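Local coordinates for valine-pyruvate aminotransferase (Salmonella typhimurium, PDB 3G7Q), which probably transfers the amino group of L-valine to pyruvate with the help of pyridoxal 5'-phosphate, giving L-alanine and 3-methyl-2-oxobutanoate, at residues Ala42-Met47 with Lys308-Gln313; Arg363-Val368 with Val403-Glu408. All coordinates share one frame; numbering follows the deposited sequence.

Interaction 1: Ala42-Met47 with Lys308-Gln313; sequences AHIPAM and KPFYYQ. With EDO (1,2-ethanediol), chain E.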
# COMPACT_ATOMS: atom_id res chain seq x y z
N ALA A 42 4.86 -20.36 7.44
CA ALA A 42 4.53 -21.14 8.61
C ALA A 42 4.51 -20.31 9.87
O ALA A 42 5.02 -19.19 9.90
CB ALA A 42 5.58 -22.26 8.76
N HIS A 43 3.86 -20.83 10.91
CA HIS A 43 3.93 -20.24 12.24
C HIS A 43 4.92 -21.08 13.04
O HIS A 43 4.56 -22.09 13.63
CB HIS A 43 2.57 -20.24 12.92
CG HIS A 43 1.57 -19.42 12.20
ND1 HIS A 43 1.53 -18.05 12.32
CD2 HIS A 43 0.60 -19.76 11.32
CE1 HIS A 43 0.55 -17.59 11.56
NE2 HIS A 43 -0.03 -18.60 10.95
N ILE A 44 6.18 -20.65 13.05
CA ILE A 44 7.23 -21.40 13.70
C ILE A 44 7.17 -21.06 15.16
O ILE A 44 7.29 -19.87 15.53
CB ILE A 44 8.62 -21.09 13.10
CG1 ILE A 44 8.61 -21.40 11.59
CG2 ILE A 44 9.70 -21.84 13.87
CD1 ILE A 44 9.92 -21.02 10.84
N PRO A 45 6.95 -22.08 16.03
CA PRO A 45 6.83 -21.76 17.47
C PRO A 45 7.92 -20.85 18.05
O PRO A 45 7.58 -19.90 18.76
CB PRO A 45 6.83 -23.14 18.13
CG PRO A 45 6.22 -24.01 17.10
CD PRO A 45 6.75 -23.52 15.78
N ALA A 46 9.19 -21.12 17.73
CA ALA A 46 10.29 -20.31 18.22
C ALA A 46 10.20 -18.87 17.72
O ALA A 46 10.57 -17.92 18.45
CB ALA A 46 11.66 -20.94 17.83
N MSE A 47 9.71 -18.69 16.50
CA MSE A 47 9.55 -17.33 15.93
C MSE A 47 8.38 -16.61 16.58
O MSE A 47 8.48 -15.41 16.87
CB MSE A 47 9.40 -17.36 14.41
CG MSE A 47 10.65 -17.86 13.69
SE MSE A 47 12.25 -16.82 14.01
CE MSE A 47 11.63 -15.12 13.31
N LYS A 308 15.44 -21.23 8.35
CA LYS A 308 15.87 -22.17 7.33
C LYS A 308 15.75 -23.65 7.77
O LYS A 308 15.20 -24.46 7.04
CB LYS A 308 17.32 -21.86 6.91
CG LYS A 308 17.87 -22.84 5.88
CD LYS A 308 19.26 -22.43 5.44
CE LYS A 308 19.98 -23.59 4.77
NZ LYS A 308 21.34 -23.20 4.27
N PRO A 309 16.27 -24.01 8.95
CA PRO A 309 16.15 -25.44 9.32
C PRO A 309 14.72 -25.96 9.48
O PRO A 309 14.47 -27.14 9.24
CB PRO A 309 16.90 -25.54 10.65
CG PRO A 309 17.55 -24.27 10.84
CD PRO A 309 16.99 -23.24 9.98
N PHE A 310 13.83 -25.10 9.95
CA PHE A 310 12.43 -25.47 10.08
C PHE A 310 11.86 -25.86 8.72
O PHE A 310 11.24 -26.91 8.59
CB PHE A 310 11.60 -24.32 10.66
CG PHE A 310 10.11 -24.61 10.69
CD1 PHE A 310 9.30 -24.36 9.59
CD2 PHE A 310 9.54 -25.13 11.84
CE1 PHE A 310 7.92 -24.65 9.66
CE2 PHE A 310 8.20 -25.40 11.90
CZ PHE A 310 7.40 -25.16 10.80
N TYR A 311 12.02 -25.00 7.72
CA TYR A 311 11.47 -25.28 6.40
C TYR A 311 12.18 -26.44 5.72
O TYR A 311 11.56 -27.19 5.00
CB TYR A 311 11.53 -24.04 5.52
CG TYR A 311 10.50 -22.97 5.89
CD1 TYR A 311 9.19 -23.09 5.49
CD2 TYR A 311 10.86 -21.84 6.62
CE1 TYR A 311 8.28 -22.13 5.80
CE2 TYR A 311 9.92 -20.85 6.95
CZ TYR A 311 8.64 -21.02 6.55
OH TYR A 311 7.67 -20.08 6.83
N TYR A 312 13.48 -26.57 5.91
CA TYR A 312 14.23 -27.67 5.29
C TYR A 312 13.69 -29.01 5.80
O TYR A 312 13.42 -29.95 5.03
CB TYR A 312 15.70 -27.51 5.56
CG TYR A 312 16.54 -28.59 4.92
CD1 TYR A 312 16.63 -28.69 3.54
CD2 TYR A 312 17.21 -29.50 5.69
CE1 TYR A 312 17.40 -29.70 2.94
CE2 TYR A 312 17.97 -30.49 5.11
CZ TYR A 312 18.06 -30.57 3.74
OH TYR A 312 18.84 -31.56 3.18
N GLN A 313 13.46 -29.10 7.09
CA GLN A 313 12.91 -30.34 7.63
C GLN A 313 11.51 -30.60 7.11
O GLN A 313 11.15 -31.76 6.81
CB GLN A 313 12.83 -30.28 9.13
CG GLN A 313 12.54 -31.63 9.72
CD GLN A 313 11.87 -31.54 11.05
OE1 GLN A 313 12.49 -31.75 12.09
NE2 GLN A 313 10.58 -31.20 11.02
C1 EDO E . 21.27 -26.75 2.95
O1 EDO E . 21.50 -25.33 2.63
C2 EDO E . 20.00 -26.98 3.79
O2 EDO E . 20.39 -27.21 5.18
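Ile44 lays its longer branch over one face of the Phe310 ring in a CH-pi contact, CG1 standing 3.6 Å from the ring centroid and only 10° off the normal. In this class I aminotransferase, a fold type I PLP enzyme, the contact joins the lead-in to helix 45-61, where Ile44 is the N-cap residue, to the long helix 299-325. The two side chains run antiparallel alongside each other, which carries Ile44 CD1 back over the root of the ring, 3.6 Å from Phe310 CG. Phe310 reaches across because its CG is anti to the backbone N (chi1 175°). Ala42 adds its methyl group, CB lying 3.5 Å from Phe310 CE1. Tyr311 turns one face to Phe310 CD1 and also receives Ile44 CD1, 3.9 Å from its CE2, so both rings share the isoleucine tip. On the far side of the helix Lys308 NZ donates to a 1,2-ethanediol, probably from the crystallisation liquor, whose C2 lies over one face of Tyr312. Tyr311 is buried, with Pro41, Ile340 and Tyr392 also packed on it. At its ring edge, near the plane, Ala42 N donates to Tyr311 OH at 2.9 Å, with an N-H...O angle of 159°.

Interaction 2: Arg363-Val368 with Val403-Glu408; sequences RGVLMV and VKILAE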
# COMPACT_ATOMS: atom_id res chain seq x y z
N ARG A 363 -13.55 -32.62 -3.71
CA ARG A 363 -13.20 -33.43 -2.55
C ARG A 363 -12.53 -32.67 -1.42
O ARG A 363 -11.97 -33.28 -0.52
CB ARG A 363 -12.33 -34.59 -3.00
CG ARG A 363 -13.04 -35.47 -3.99
CD ARG A 363 -12.32 -36.74 -4.25
NE ARG A 363 -12.24 -37.59 -3.07
CZ ARG A 363 -11.43 -38.63 -2.94
NH1 ARG A 363 -10.60 -38.95 -3.93
NH2 ARG A 363 -11.41 -39.32 -1.82
N GLY A 364 -12.57 -31.35 -1.46
CA GLY A 364 -12.07 -30.52 -0.38
C GLY A 364 -10.60 -30.19 -0.36
O GLY A 364 -10.08 -29.76 0.67
N VAL A 365 -9.93 -30.38 -1.50
CA VAL A 365 -8.50 -30.15 -1.61
C VAL A 365 -8.24 -29.05 -2.64
O VAL A 365 -8.73 -29.12 -3.78
CB VAL A 365 -7.74 -31.43 -2.02
CG1 VAL A 365 -6.25 -31.17 -2.20
CG2 VAL A 365 -7.97 -32.56 -1.01
N LEU A 366 -7.53 -28.01 -2.23
CA LEU A 366 -7.18 -26.92 -3.10
C LEU A 366 -5.66 -26.81 -3.32
O LEU A 366 -4.90 -26.72 -2.36
CB LEU A 366 -7.71 -25.62 -2.53
CG LEU A 366 -9.23 -25.46 -2.50
CD1 LEU A 366 -9.50 -24.16 -1.80
CD2 LEU A 366 -9.87 -25.49 -3.92
N MSE A 367 -5.26 -26.81 -4.61
CA MSE A 367 -3.89 -26.58 -5.08
C MSE A 367 -4.03 -25.63 -6.26
O MSE A 367 -5.14 -25.39 -6.73
CB MSE A 367 -3.22 -27.90 -5.49
CG MSE A 367 -3.12 -28.84 -4.35
SE MSE A 367 -2.19 -30.48 -4.95
CE MSE A 367 -1.92 -31.35 -3.22
N VAL A 368 -2.92 -25.06 -6.73
CA VAL A 368 -2.99 -24.09 -7.84
C VAL A 368 -2.63 -24.71 -9.18
O VAL A 368 -1.58 -25.32 -9.33
CB VAL A 368 -2.08 -22.85 -7.62
CG1 VAL A 368 -2.43 -21.77 -8.65
CG2 VAL A 368 -2.23 -22.31 -6.19
N VAL A 403 -2.67 -35.27 -0.01
CA VAL A 403 -1.86 -36.11 -0.90
C VAL A 403 -2.57 -37.42 -1.20
O VAL A 403 -2.56 -37.89 -2.34
CB VAL A 403 -0.42 -36.33 -0.31
CG1 VAL A 403 0.31 -37.47 -1.03
CG2 VAL A 403 0.38 -35.00 -0.39
N LYS A 404 -3.20 -38.01 -0.19
CA LYS A 404 -3.94 -39.24 -0.40
C LYS A 404 -5.04 -39.04 -1.46
O LYS A 404 -5.21 -39.87 -2.37
CB LYS A 404 -4.55 -39.72 0.92
CG LYS A 404 -5.38 -41.01 0.80
CD LYS A 404 -5.86 -41.47 2.16
CE LYS A 404 -6.70 -42.74 2.05
NZ LYS A 404 -7.08 -43.20 3.40
N ILE A 405 -5.77 -37.93 -1.33
CA ILE A 405 -6.85 -37.60 -2.28
C ILE A 405 -6.23 -37.32 -3.66
O ILE A 405 -6.72 -37.82 -4.68
CB ILE A 405 -7.69 -36.42 -1.76
CG1 ILE A 405 -8.56 -36.89 -0.57
CG2 ILE A 405 -8.55 -35.80 -2.86
CD1 ILE A 405 -9.25 -35.76 0.17
N LEU A 406 -5.16 -36.54 -3.68
CA LEU A 406 -4.45 -36.28 -4.93
C LEU A 406 -4.07 -37.57 -5.64
O LEU A 406 -4.34 -37.74 -6.83
CB LEU A 406 -3.18 -35.43 -4.68
CG LEU A 406 -2.24 -35.18 -5.89
CD1 LEU A 406 -2.91 -34.40 -7.01
CD2 LEU A 406 -0.91 -34.48 -5.45
N ALA A 407 -3.44 -38.50 -4.93
CA ALA A 407 -3.04 -39.77 -5.53
C ALA A 407 -4.24 -40.54 -6.04
O ALA A 407 -4.16 -41.19 -7.08
CB ALA A 407 -2.21 -40.60 -4.52
N GLU A 408 -5.35 -40.51 -5.31
CA GLU A 408 -6.55 -41.18 -5.80
C GLU A 408 -7.06 -40.59 -7.12
O GLU A 408 -7.48 -41.32 -8.00
CB GLU A 408 -7.67 -41.13 -4.76
CG GLU A 408 -7.41 -42.04 -3.56
CD GLU A 408 -8.40 -41.83 -2.43
OE1 GLU A 408 -9.34 -41.06 -2.61
OE2 GLU A 408 -8.24 -42.46 -1.38
O HOH W 1 -10.08 -41.59 0.41
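The backbone of Arg363-Val368 leaves helix 353-362, turns at Gly364 and runs on extended past helix 396-416, with the CA atoms of Arg363 and Ile405 7.6 Å apart at the closest pairing. Gly364, with its positive phi, is the C-prime residue of a Schellman motif that ends helix 353-362, and strand 365-366 follows at once. Ile405 sits at the centre of the contact. Its CD1 lies 3.6 Å from Val365 CG2, while its CG2 sits over one face of the Arg363 guanidinium, away from the centre of that group. Leu360 also packs on Ile405, from the helix that has just ended. Deeper in, Met367, a selenomethionine, stretches out beyond CG and crosses Leu406 at about a right angle, CE meeting CD2 at 4.0 Å; Met388 and Met390 of strand 387-391 touch Met367 as well.

On the exposed side, the Arg363 chain bends at chi3 (64°), swinging its guanidinium across Ile405 to Glu408. The grip is end-on: NH1 and NH2 of Arg363 both converge on Glu408 OE1, each at 2.8 Å, in a salt bridge where one carboxylate oxygen accepts from both terminal nitrogens. Because the two N-H groups share that oxygen, neither points straight at it, and both bonds are somewhat bent. Guanidinium and carboxylate planes are only 12° apart, and OE1 is met nearly along its C-O axis. Glu409 gives NH1 a second carboxylate partner, which would help to balance the arginine's charge. A water lies at the guanidinium edge, in its plane; it donates to Glu408 OE2 at 2.7 Å and accepts a weak bond from Arg363 NH2 at 3.4 Å.

Both segments of interaction 1 come before those of interaction 2 in the chain; the centres are 24 Å apart and the nearest atoms about 13 Å apart, so the two do not touch. Helix 299-325 connects them: it supplies Lys308-Gln313 to interaction 1, and further on its Ile322 and Tyr325 pack against Val403, Lys404 and Ala407 of helix 396-416. A second connection is short: strand 34-35, a few residues before Ala42, pairs in parallel with strand 365-366. Thus the N-terminal part of the chain is held at two places against elements from its C-terminal part. At interaction 1 the second subunit is close too, its Asn70 packing on His43, whereas no other chain touches interaction 2.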